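Local coordinates for protein CELL division inhibitor (Pyrococcus furiosus, PDB 1G3R) that probably binds and hydrolyses ATP in a magnesium-dependent manner, as a MinD-type P-loop ATPase linked to cell division control, at residues 18-23 against 116-121; 141-146 against 168-173; 198-203 against 218-223. One frame throughout, in Å; residues are numbered along the deposited sequence.

Contact 1: residues 18-23 against 116-121; sequences TVTANL and LIDCPA. With ACP (phosphomethylphosphonic acid adenylate ester), chain C.
The flat group between helix and strand is the carboxylate of D118, and T20 OG1 lies over one of its faces, off centre. T20 OG1 sits 3.6 Å from D118 CG and 3.5 Å from D118 OD1, a van der Waals approach. The T20 hydroxyl has its polar partner in its own helix, K16 O, and D118 OD2 is hydrogen-bonded to T17 OG1. With T20 OG1 beside its own backbone N (chi1 -52°), the methyl is left to face the strand, and T20 CG2 comes to 3.7 Å from L116 O. One turn along the helix, L23 and L116 meet at about a right angle, L23 CD2 touching L116 CD1 at 3.8 Å. Helix and strand segments run nearly antiparallel, 153° apart, their axes 8.3 Å from each other at closest approach. At the nucleotide end, T18 grips one oxygen of the ACP alpha-phosphate twice: T18 N donates to O2A at 2.9 Å and T18 OG1 at 2.7 Å. D118 has been seen to bind magnesium; here its side chain lies about 4 Å from the ion. The helix after the P-loop, packed on a strand ending in a metal-site aspartate, is a central element of the P-loop NTPase fold.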
loop_
_atom_site.group_PDB
_atom_site.type_symbol
_atom_site.label_atom_id
_atom_site.label_comp_id
_atom_site.label_asym_id
_atom_site.label_seq_id
_atom_site.Cartn_x
_atom_site.Cartn_y
_atom_site.Cartn_z
ATOM N N THR A 18 -1.774 5.415 -3.073
ATOM C CA THR A 18 -2.704 5.273 -4.182
ATOM C C THR A 18 -2.859 3.797 -4.508
ATOM O O THR A 18 -3.979 3.285 -4.653
ATOM C CB THR A 18 -2.189 6.010 -5.417
ATOM O OG1 THR A 18 -2.106 7.410 -5.123
ATOM C CG2 THR A 18 -3.121 5.788 -6.605
ATOM N N VAL A 19 -1.726 3.113 -4.613
ATOM C CA VAL A 19 -1.728 1.687 -4.902
ATOM C C VAL A 19 -2.483 0.930 -3.802
ATOM O O VAL A 19 -3.409 0.164 -4.077
ATOM C CB VAL A 19 -0.286 1.165 -5.009
ATOM C CG1 VAL A 19 -0.276 -0.367 -5.077
ATOM C CG2 VAL A 19 0.376 1.766 -6.248
ATOM N N THR A 20 -2.097 1.160 -2.555
ATOM C CA THR A 20 -2.755 0.493 -1.448
ATOM C C THR A 20 -4.271 0.636 -1.558
ATOM O O THR A 20 -4.999 -0.357 -1.510
ATOM C CB THR A 20 -2.294 1.074 -0.101
ATOM O OG1 THR A 20 -0.862 1.079 -0.052
ATOM C CG2 THR A 20 -2.828 0.238 1.060
ATOM N N ALA A 21 -4.742 1.869 -1.727
ATOM C CA ALA A 21 -6.177 2.134 -1.813
ATOM C C ALA A 21 -6.865 1.538 -3.038
ATOM O O ALA A 21 -7.893 0.877 -2.915
ATOM C CB ALA A 21 -6.426 3.621 -1.765
ATOM N N ASN A 22 -6.320 1.783 -4.223
ATOM C CA ASN A 22 -6.932 1.235 -5.424
ATOM C C ASN A 22 -6.896 -0.279 -5.464
ATOM O O ASN A 22 -7.886 -0.927 -5.829
ATOM C CB ASN A 22 -6.274 1.803 -6.672
ATOM C CG ASN A 22 -6.794 3.167 -6.999
ATOM O OD1 ASN A 22 -6.181 4.179 -6.656
ATOM N ND2 ASN A 22 -7.959 3.213 -7.638
ATOM N N LEU A 23 -5.754 -0.844 -5.091
ATOM C CA LEU A 23 -5.619 -2.281 -5.074
ATOM C C LEU A 23 -6.639 -2.860 -4.095
ATOM O O LEU A 23 -7.350 -3.801 -4.431
ATOM C CB LEU A 23 -4.208 -2.668 -4.658
ATOM C CG LEU A 23 -3.942 -4.169 -4.703
ATOM C CD1 LEU A 23 -4.127 -4.686 -6.130
ATOM C CD2 LEU A 23 -2.541 -4.438 -4.206
ATOM N N LEU A 116 -3.212 -5.254 3.245
ATOM C CA LEU A 116 -2.284 -4.415 2.488
ATOM C C LEU A 116 -1.764 -3.259 3.327
ATOM O O LEU A 116 -2.520 -2.353 3.698
ATOM C CB LEU A 116 -2.970 -3.874 1.241
ATOM C CG LEU A 116 -3.669 -4.930 0.388
ATOM C CD1 LEU A 116 -4.314 -4.268 -0.810
ATOM C CD2 LEU A 116 -2.668 -5.981 -0.058
ATOM N N ILE A 117 -0.464 -3.290 3.603
ATOM C CA ILE A 117 0.184 -2.274 4.422
ATOM C C ILE A 117 0.789 -1.126 3.619
ATOM O O ILE A 117 1.657 -1.338 2.773
ATOM C CB ILE A 117 1.293 -2.910 5.266
ATOM C CG1 ILE A 117 0.760 -4.185 5.922
ATOM C CG2 ILE A 117 1.765 -1.937 6.325
ATOM C CD1 ILE A 117 1.831 -5.074 6.504
ATOM N N ASP A 118 0.319 0.091 3.888
ATOM C CA ASP A 118 0.831 1.280 3.215
ATOM C C ASP A 118 2.081 1.637 4.009
ATOM O O ASP A 118 1.989 1.987 5.180
ATOM C CB ASP A 118 -0.205 2.407 3.287
ATOM C CG ASP A 118 0.146 3.591 2.392
ATOM O OD1 ASP A 118 1.060 3.459 1.548
ATOM O OD2 ASP A 118 -0.500 4.656 2.522
ATOM N N CYS A 119 3.246 1.538 3.376
ATOM C CA CYS A 119 4.509 1.803 4.054
ATOM C C CYS A 119 5.205 3.116 3.727
ATOM O O CYS A 119 5.329 3.502 2.562
ATOM C CB CYS A 119 5.497 0.668 3.773
ATOM S SG CYS A 119 5.036 -0.944 4.429
ATOM N N PRO A 120 5.691 3.821 4.763
ATOM C CA PRO A 120 6.385 5.087 4.525
ATOM C C PRO A 120 7.741 4.799 3.871
ATOM O O PRO A 120 8.411 3.816 4.200
ATOM C CB PRO A 120 6.523 5.664 5.927
ATOM C CG PRO A 120 6.675 4.450 6.763
ATOM C CD PRO A 120 5.617 3.527 6.204
ATOM N N ALA A 121 8.141 5.647 2.934
ATOM C CA ALA A 121 9.414 5.462 2.245
ATOM C C ALA A 121 10.617 5.602 3.184
ATOM O O ALA A 121 10.577 6.351 4.170
ATOM C CB ALA A 121 9.530 6.467 1.101
HETATM P PG ACP C . 4.423 9.397 0.541
HETATM O O1G ACP C . 5.747 9.007 0.292
HETATM O O2G ACP C . 4.348 10.565 1.399
HETATM O O3G ACP C . 3.857 8.247 1.361
HETATM P PB ACP C . 2.827 8.183 -1.685
HETATM O O1B ACP C . 3.786 7.288 -2.273
HETATM O O2B ACP C . 1.846 7.415 -0.893
HETATM C C3B ACP C . 3.461 9.440 -0.749
HETATM P PA ACP C . 0.537 8.989 -3.135
HETATM O O1A ACP C . -0.220 9.741 -2.202
HETATM O O2A ACP C . -0.013 7.683 -3.422
HETATM O O3A ACP C . 2.005 8.856 -2.805
HETATM O "O5'" ACP C . 0.506 9.786 -4.405
HETATM C "C5'" ACP C . 0.962 11.173 -4.539
HETATM C "C4'" ACP C . 0.018 11.954 -5.377
HETATM O "O4'" ACP C . 0.137 11.594 -6.785
HETATM C "C3'" ACP C . -1.436 11.740 -5.059
HETATM O "O3'" ACP C . -2.141 12.981 -5.003
HETATM C "C2'" ACP C . -1.989 10.889 -6.153
HETATM O "O2'" ACP C . -3.355 11.099 -6.469
HETATM C "C1'" ACP C . -1.142 11.176 -7.322
HETATM N N9 ACP C . -0.833 9.990 -8.166
HETATM C C8 ACP C . -0.269 8.743 -7.871
HETATM N N7 ACP C . -0.146 7.931 -8.880
HETATM C C5 ACP C . -0.654 8.658 -9.940
HETATM C C6 ACP C . -0.814 8.358 -11.328
HETATM N N6 ACP C . -0.433 7.173 -11.799
HETATM N N1 ACP C . -1.374 9.332 -12.160
HETATM C C2 ACP C . -1.756 10.540 -11.656
HETATM N N3 ACP C . -1.638 10.904 -10.352
HETATM C C4 ACP C . -1.080 9.920 -9.540
#

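Contact 2: residues 141-146 against 168-173; sequences TNPEIS and FVLNRY. With ACP (phosphomethylphosphonic acid adenylate ester), chain C.
R172, which packs beside N142, takes a left-handed backbone conformation (phi 75°), and here the chain turns a corner. N142 and R172 point the same way, with N142 OD1 3.4 Å from R172 CG and the amide and guanidinium planes 77° apart. Beyond that touch the bent arginine chain reaches the nucleotide: ACP C4 stands 3.7 Å above one face of the guanidinium, displaced toward its rim, while R172 NH1 is salt-bridged to E199. Before the corner the pairing is regular parallel sheet. T141 N donates to V169 O at 3.0 Å and N171 N to T141 O at 2.8 Å, so T141 is held on both its backbone polar groups. A nearly straight CA-H...O contact of 3.6 Å from N142 CA to N171 O extends the pairing by one residue. The side chains follow: T141 CG2 meets the edge of the F168 ring, a ring set between its own backbone N and carbonyl carbon (chi1 72°). P143 CG touches L170 CD2 at 3.5 Å and also lies in the plane of the Y173 ring, at its edge, 4.0 Å from Y173 CD1. N171 has been seen to contact ADP. The pairing joins strands 136-141 and 164-173 of a beta-alpha-beta crossover through helix 145-161, whose strand ends border the nucleotide site.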
loop_
_atom_site.group_PDB
_atom_site.type_symbol
_atom_site.label_atom_id
_atom_site.label_comp_id
_atom_site.label_asym_id
_atom_site.label_seq_id
_atom_site.Cartn_x
_atom_site.Cartn_y
_atom_site.Cartn_z
ATOM N N THR A 141 7.183 1.990 -7.941
ATOM C CA THR A 141 8.215 2.893 -8.419
ATOM C C THR A 141 7.802 3.719 -9.626
ATOM O O THR A 141 6.848 3.382 -10.326
ATOM C CB THR A 141 9.485 2.106 -8.778
ATOM O OG1 THR A 141 10.538 3.020 -9.118
ATOM C CG2 THR A 141 9.209 1.170 -9.956
ATOM N N ASN A 142 8.540 4.804 -9.854
ATOM C CA ASN A 142 8.303 5.710 -10.976
ATOM C C ASN A 142 9.329 5.444 -12.075
ATOM O O ASN A 142 10.389 4.880 -11.813
ATOM C CB ASN A 142 8.433 7.167 -10.528
ATOM C CG ASN A 142 7.500 7.518 -9.383
ATOM O OD1 ASN A 142 6.287 7.304 -9.458
ATOM N ND2 ASN A 142 8.063 8.072 -8.315
ATOM N N PRO A 143 9.030 5.854 -13.319
ATOM C CA PRO A 143 9.945 5.652 -14.448
ATOM C C PRO A 143 11.218 6.504 -14.345
ATOM O O PRO A 143 11.786 6.914 -15.358
ATOM C CB PRO A 143 9.091 6.039 -15.657
ATOM C CG PRO A 143 7.690 5.745 -15.201
ATOM C CD PRO A 143 7.711 6.300 -13.800
ATOM N N GLU A 144 11.648 6.771 -13.114
ATOM C CA GLU A 144 12.849 7.560 -12.852
ATOM C C GLU A 144 13.984 6.588 -12.602
ATOM O O GLU A 144 13.755 5.451 -12.189
ATOM C CB GLU A 144 12.659 8.436 -11.616
ATOM C CG GLU A 144 11.552 9.465 -11.747
ATOM C CD GLU A 144 11.084 9.984 -10.400
ATOM O OE1 GLU A 144 11.945 10.365 -9.576
ATOM O OE2 GLU A 144 9.854 10.012 -10.167
ATOM N N ILE A 145 15.210 7.034 -12.836
ATOM C CA ILE A 145 16.356 6.160 -12.646
ATOM C C ILE A 145 16.771 6.028 -11.185
ATOM O O ILE A 145 16.882 4.915 -10.665
ATOM C CB ILE A 145 17.565 6.640 -13.488
ATOM C CG1 ILE A 145 18.730 5.663 -13.313
ATOM C CG2 ILE A 145 17.949 8.070 -13.103
ATOM C CD1 ILE A 145 18.398 4.235 -13.747
ATOM N N SER A 146 17.001 7.157 -10.524
ATOM C CA SER A 146 17.399 7.134 -9.127
ATOM C C SER A 146 16.321 6.407 -8.344
ATOM O O SER A 146 16.593 5.787 -7.318
ATOM C CB SER A 146 17.553 8.554 -8.589
ATOM O OG SER A 146 16.311 9.231 -8.599
ATOM N N PHE A 168 7.190 -5.592 -9.052
ATOM C CA PHE A 168 6.997 -4.166 -8.878
ATOM C C PHE A 168 5.883 -3.612 -9.742
ATOM O O PHE A 168 5.297 -4.314 -10.570
ATOM C CB PHE A 168 8.284 -3.405 -9.184
ATOM C CG PHE A 168 8.629 -3.364 -10.643
ATOM C CD1 PHE A 168 8.766 -2.144 -11.303
ATOM C CD2 PHE A 168 8.840 -4.543 -11.359
ATOM C CE1 PHE A 168 9.109 -2.097 -12.656
ATOM C CE2 PHE A 168 9.183 -4.506 -12.710
ATOM C CZ PHE A 168 9.318 -3.281 -13.359
ATOM N N VAL A 169 5.609 -2.335 -9.526
ATOM C CA VAL A 169 4.584 -1.610 -10.248
ATOM C C VAL A 169 5.246 -0.371 -10.834
ATOM O O VAL A 169 5.929 0.373 -10.119
ATOM C CB VAL A 169 3.455 -1.159 -9.298
ATOM C CG1 VAL A 169 2.453 -0.315 -10.051
ATOM C CG2 VAL A 169 2.777 -2.368 -8.675
ATOM N N LEU A 170 5.071 -0.160 -12.132
ATOM C CA LEU A 170 5.649 1.017 -12.767
ATOM C C LEU A 170 4.524 2.051 -12.806
ATOM O O LEU A 170 3.686 2.059 -13.718
ATOM C CB LEU A 170 6.130 0.699 -14.186
ATOM C CG LEU A 170 7.497 1.232 -14.635
ATOM C CD1 LEU A 170 7.415 1.469 -16.135
ATOM C CD2 LEU A 170 7.881 2.526 -13.930
ATOM N N ASN A 171 4.514 2.913 -11.798
ATOM C CA ASN A 171 3.491 3.931 -11.662
ATOM C C ASN A 171 3.871 5.246 -12.311
ATOM O O ASN A 171 5.052 5.577 -12.411
ATOM C CB ASN A 171 3.222 4.182 -10.180
ATOM C CG ASN A 171 2.035 5.089 -9.946
ATOM O OD1 ASN A 171 1.986 5.823 -8.962
ATOM N ND2 ASN A 171 1.063 5.034 -10.846
ATOM N N ARG A 172 2.860 5.994 -12.746
ATOM C CA ARG A 172 3.073 7.304 -13.342
ATOM C C ARG A 172 3.623 7.299 -14.765
ATOM O O ARG A 172 3.864 8.360 -15.336
ATOM C CB ARG A 172 4.011 8.111 -12.444
ATOM C CG ARG A 172 3.492 8.368 -11.040
ATOM C CD ARG A 172 2.546 9.543 -11.051
ATOM N NE ARG A 172 2.678 10.380 -9.864
ATOM C CZ ARG A 172 2.323 11.661 -9.819
ATOM N NH1 ARG A 172 1.816 12.251 -10.896
ATOM N NH2 ARG A 172 2.472 12.353 -8.698
ATOM N N TYR A 173 3.826 6.121 -15.340
ATOM C CA TYR A 173 4.357 6.041 -16.696
ATOM C C TYR A 173 3.557 6.909 -17.666
ATOM O O TYR A 173 2.342 7.050 -17.534
ATOM C CB TYR A 173 4.352 4.598 -17.200
ATOM C CG TYR A 173 4.953 4.461 -18.578
ATOM C CD1 TYR A 173 6.307 4.736 -18.798
ATOM C CD2 TYR A 173 4.165 4.091 -19.673
ATOM C CE1 TYR A 173 6.866 4.645 -20.076
ATOM C CE2 TYR A 173 4.711 3.997 -20.959
ATOM C CZ TYR A 173 6.062 4.275 -21.154
ATOM O OH TYR A 173 6.610 4.185 -22.420
HETATM P PG ACP C . 4.423 9.397 0.541
HETATM O O1G ACP C . 5.747 9.007 0.292
HETATM O O2G ACP C . 4.348 10.565 1.399
HETATM O O3G ACP C . 3.857 8.247 1.361
HETATM P PB ACP C . 2.827 8.183 -1.685
HETATM O O1B ACP C . 3.786 7.288 -2.273
HETATM O O2B ACP C . 1.846 7.415 -0.893
HETATM C C3B ACP C . 3.461 9.440 -0.749
HETATM P PA ACP C . 0.537 8.989 -3.135
HETATM O O1A ACP C . -0.220 9.741 -2.202
HETATM O O2A ACP C . -0.013 7.683 -3.422
HETATM O O3A ACP C . 2.005 8.856 -2.805
HETATM O "O5'" ACP C . 0.506 9.786 -4.405
HETATM C "C5'" ACP C . 0.962 11.173 -4.539
HETATM C "C4'" ACP C . 0.018 11.954 -5.377
HETATM O "O4'" ACP C . 0.137 11.594 -6.785
HETATM C "C3'" ACP C . -1.436 11.740 -5.059
HETATM O "O3'" ACP C . -2.141 12.981 -5.003
HETATM C "C2'" ACP C . -1.989 10.889 -6.153
HETATM O "O2'" ACP C . -3.355 11.099 -6.469
HETATM C "C1'" ACP C . -1.142 11.176 -7.322
HETATM N N9 ACP C . -0.833 9.990 -8.166
HETATM C C8 ACP C . -0.269 8.743 -7.871
HETATM N N7 ACP C . -0.146 7.931 -8.880
HETATM C C5 ACP C . -0.654 8.658 -9.940
HETATM C C6 ACP C . -0.814 8.358 -11.328
HETATM N N6 ACP C . -0.433 7.173 -11.799
HETATM N N1 ACP C . -1.374 9.332 -12.160
HETATM C C2 ACP C . -1.756 10.540 -11.656
HETATM N N3 ACP C . -1.638 10.904 -10.352
HETATM C C4 ACP C . -1.080 9.920 -9.540
#

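Contact 3: residues 198-203 against 218-223; sequences PEDPAI and PESKGA. With ACP (phosphomethylphosphonic acid adenylate ester), chain C.
D200 turns its carboxylate to the backbone of G222 and so joins the N-termini of two helices, each with an N-cap residue, D200 and S220, beside the adenine pocket. Its CG lies anti to the backbone N (chi1 -169°), which carries the carboxylate toward the second helix, where its two oxygens serve different partners. D200 OD1 caps its own helix, receiving A202 N at 2.9 Å from above the carboxylate plane. D200 OD2 crosses to the other helix and takes G222 N at 3.1 Å on its anti side, almost straight at 170°. A water bridges the same segments, donating to D200 OD2 and accepting from K221 N. Two helix starts pointing N-H groups at one carboxylate would probably stabilise its negative charge. An alanine here would leave A202 N and G222 N without their carboxylate acceptor and is likely to free the two helix starts to shift apart. Around this centre the contacts are van der Waals: A202 CB meets S220 CB at 3.8 Å, and I203 CD1 lies 4.1 Å from G222 CA. The same loop reads the adenine, P198 O accepting from ACP N6 and D200 N donating to ACP N1. S220 OG, also hydrogen-bonded to K217 O, caps the second helix by accepting A223 N at 3.1 Å.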
loop_
_atom_site.group_PDB
_atom_site.type_symbol
_atom_site.label_atom_id
_atom_site.label_comp_id
_atom_site.label_asym_id
_atom_site.label_seq_id
_atom_site.Cartn_x
_atom_site.Cartn_y
_atom_site.Cartn_z
ATOM N N PRO A 198 -0.570 4.188 -15.529
ATOM C CA PRO A 198 -0.359 5.437 -16.267
ATOM C C PRO A 198 -0.569 6.698 -15.446
ATOM O O PRO A 198 -1.206 6.676 -14.398
ATOM C CB PRO A 198 -1.370 5.334 -17.401
ATOM C CG PRO A 198 -2.507 4.621 -16.742
ATOM C CD PRO A 198 -1.788 3.510 -16.009
ATOM N N GLU A 199 -0.009 7.795 -15.928
ATOM C CA GLU A 199 -0.170 9.081 -15.268
ATOM C C GLU A 199 -1.573 9.505 -15.688
ATOM O O GLU A 199 -1.774 9.995 -16.798
ATOM C CB GLU A 199 0.871 10.069 -15.795
ATOM C CG GLU A 199 0.718 11.502 -15.305
ATOM C CD GLU A 199 1.006 11.648 -13.830
ATOM O OE1 GLU A 199 1.857 10.889 -13.319
ATOM O OE2 GLU A 199 0.396 12.531 -13.186
ATOM N N ASP A 200 -2.546 9.288 -14.811
ATOM C CA ASP A 200 -3.929 9.627 -15.120
ATOM C C ASP A 200 -4.530 10.573 -14.082
ATOM O O ASP A 200 -4.635 10.224 -12.909
ATOM C CB ASP A 200 -4.757 8.343 -15.194
ATOM C CG ASP A 200 -6.135 8.566 -15.769
ATOM O OD1 ASP A 200 -6.632 9.710 -15.709
ATOM O OD2 ASP A 200 -6.727 7.589 -16.269
ATOM N N PRO A 201 -4.928 11.788 -14.504
ATOM C CA PRO A 201 -5.525 12.786 -13.609
ATOM C C PRO A 201 -6.680 12.196 -12.795
ATOM O O PRO A 201 -6.968 12.654 -11.684
ATOM C CB PRO A 201 -6.001 13.868 -14.570
ATOM C CG PRO A 201 -4.991 13.810 -15.648
ATOM C CD PRO A 201 -4.821 12.321 -15.874
ATOM N N ALA A 202 -7.335 11.180 -13.357
ATOM C CA ALA A 202 -8.449 10.507 -12.695
ATOM C C ALA A 202 -8.021 9.912 -11.358
ATOM O O ALA A 202 -8.802 9.869 -10.405
ATOM C CB ALA A 202 -9.002 9.409 -13.591
ATOM N N ILE A 203 -6.783 9.442 -11.292
ATOM C CA ILE A 203 -6.265 8.862 -10.062
ATOM C C ILE A 203 -6.169 9.937 -8.988
ATOM O O ILE A 203 -6.437 9.672 -7.813
ATOM C CB ILE A 203 -4.890 8.210 -10.299
ATOM C CG1 ILE A 203 -5.082 6.942 -11.124
ATOM C CG2 ILE A 203 -4.217 7.892 -8.986
ATOM C CD1 ILE A 203 -3.830 6.155 -11.352
ATOM N N PRO A 218 -14.514 4.265 -13.037
ATOM C CA PRO A 218 -14.339 2.908 -13.561
ATOM C C PRO A 218 -13.794 2.739 -14.978
ATOM O O PRO A 218 -12.992 1.835 -15.218
ATOM C CB PRO A 218 -15.729 2.295 -13.390
ATOM C CG PRO A 218 -16.641 3.476 -13.526
ATOM C CD PRO A 218 -15.930 4.507 -12.701
ATOM N N GLU A 219 -14.215 3.595 -15.906
ATOM C CA GLU A 219 -13.771 3.484 -17.297
ATOM C C GLU A 219 -12.407 4.104 -17.599
ATOM O O GLU A 219 -11.817 3.830 -18.649
ATOM C CB GLU A 219 -14.816 4.103 -18.238
ATOM C CG GLU A 219 -16.210 3.451 -18.198
ATOM C CD GLU A 219 -16.171 1.954 -18.442
ATOM O OE1 GLU A 219 -15.351 1.512 -19.283
ATOM O OE2 GLU A 219 -16.970 1.223 -17.803
ATOM N N SER A 220 -11.912 4.935 -16.684
ATOM C CA SER A 220 -10.627 5.611 -16.862
ATOM C C SER A 220 -9.494 4.621 -17.059
ATOM O O SER A 220 -9.610 3.455 -16.675
ATOM C CB SER A 220 -10.318 6.473 -15.644
ATOM O OG SER A 220 -10.003 5.660 -14.534
ATOM N N LYS A 221 -8.396 5.083 -17.651
ATOM C CA LYS A 221 -7.253 4.212 -17.883
ATOM C C LYS A 221 -6.684 3.701 -16.567
ATOM O O LYS A 221 -6.456 2.500 -16.413
ATOM C CB LYS A 221 -6.155 4.935 -18.672
ATOM C CG LYS A 221 -6.530 5.267 -20.116
ATOM C CD LYS A 221 -5.293 5.604 -20.932
ATOM C CE LYS A 221 -5.641 5.972 -22.374
ATOM N NZ LYS A 221 -6.157 7.372 -22.514
ATOM N N GLY A 222 -6.457 4.606 -15.619
ATOM C CA GLY A 222 -5.925 4.196 -14.332
ATOM C C GLY A 222 -6.797 3.144 -13.665
ATOM O O GLY A 222 -6.303 2.187 -13.068
ATOM N N ALA A 223 -8.107 3.314 -13.769
ATOM C CA ALA A 223 -9.033 2.370 -13.165
ATOM C C ALA A 223 -8.809 0.957 -13.694
ATOM O O ALA A 223 -8.665 0.009 -12.918
ATOM C CB ALA A 223 -10.461 2.809 -13.429
HETATM P PG ACP C . 4.423 9.397 0.541
HETATM O O1G ACP C . 5.747 9.007 0.292
HETATM O O2G ACP C . 4.348 10.565 1.399
HETATM O O3G ACP C . 3.857 8.247 1.361
HETATM P PB ACP C . 2.827 8.183 -1.685
HETATM O O1B ACP C . 3.786 7.288 -2.273
HETATM O O2B ACP C . 1.846 7.415 -0.893
HETATM C C3B ACP C . 3.461 9.440 -0.749
HETATM P PA ACP C . 0.537 8.989 -3.135
HETATM O O1A ACP C . -0.220 9.741 -2.202
HETATM O O2A ACP C . -0.013 7.683 -3.422
HETATM O O3A ACP C . 2.005 8.856 -2.805
HETATM O "O5'" ACP C . 0.506 9.786 -4.405
HETATM C "C5'" ACP C . 0.962 11.173 -4.539
HETATM C "C4'" ACP C . 0.018 11.954 -5.377
HETATM O "O4'" ACP C . 0.137 11.594 -6.785
HETATM C "C3'" ACP C . -1.436 11.740 -5.059
HETATM O "O3'" ACP C . -2.141 12.981 -5.003
HETATM C "C2'" ACP C . -1.989 10.889 -6.153
HETATM O "O2'" ACP C . -3.355 11.099 -6.469
HETATM C "C1'" ACP C . -1.142 11.176 -7.322
HETATM N N9 ACP C . -0.833 9.990 -8.166
HETATM C C8 ACP C . -0.269 8.743 -7.871
HETATM N N7 ACP C . -0.146 7.931 -8.880
HETATM C C5 ACP C . -0.654 8.658 -9.940
HETATM C C6 ACP C . -0.814 8.358 -11.328
HETATM N N6 ACP C . -0.433 7.173 -11.799
HETATM N N1 ACP C . -1.374 9.332 -12.160
HETATM C C2 ACP C . -1.756 10.540 -11.656
HETATM N N3 ACP C . -1.638 10.904 -10.352
HETATM C C4 ACP C . -1.080 9.920 -9.540
HETATM O O HOH W 1 -7.993 7.491 -18.513
#

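Contact 1 lies at the centre of the chain and has only buried residues in touch; contact 2, about 15 Å from it between centres, is buried too but sits toward the 193-198 edge of the sheet, and contact 3 is partly buried. Contacts 1 and 2 share the central sheet, the first as helix on strand, the second as strand beside strand, whereas contact 3 joins helix starts. The chemistry changes accordingly: side-chain packing in contact 1, backbone ladder bonds in contact 2, a capping carboxylate and water in contact 3. All three meet ACP, from phosphate to base. Contact 3 touches both others, I203 CG2 packing on T18 CG2 and E199 N making a probable hydrogen bond to Y173 O.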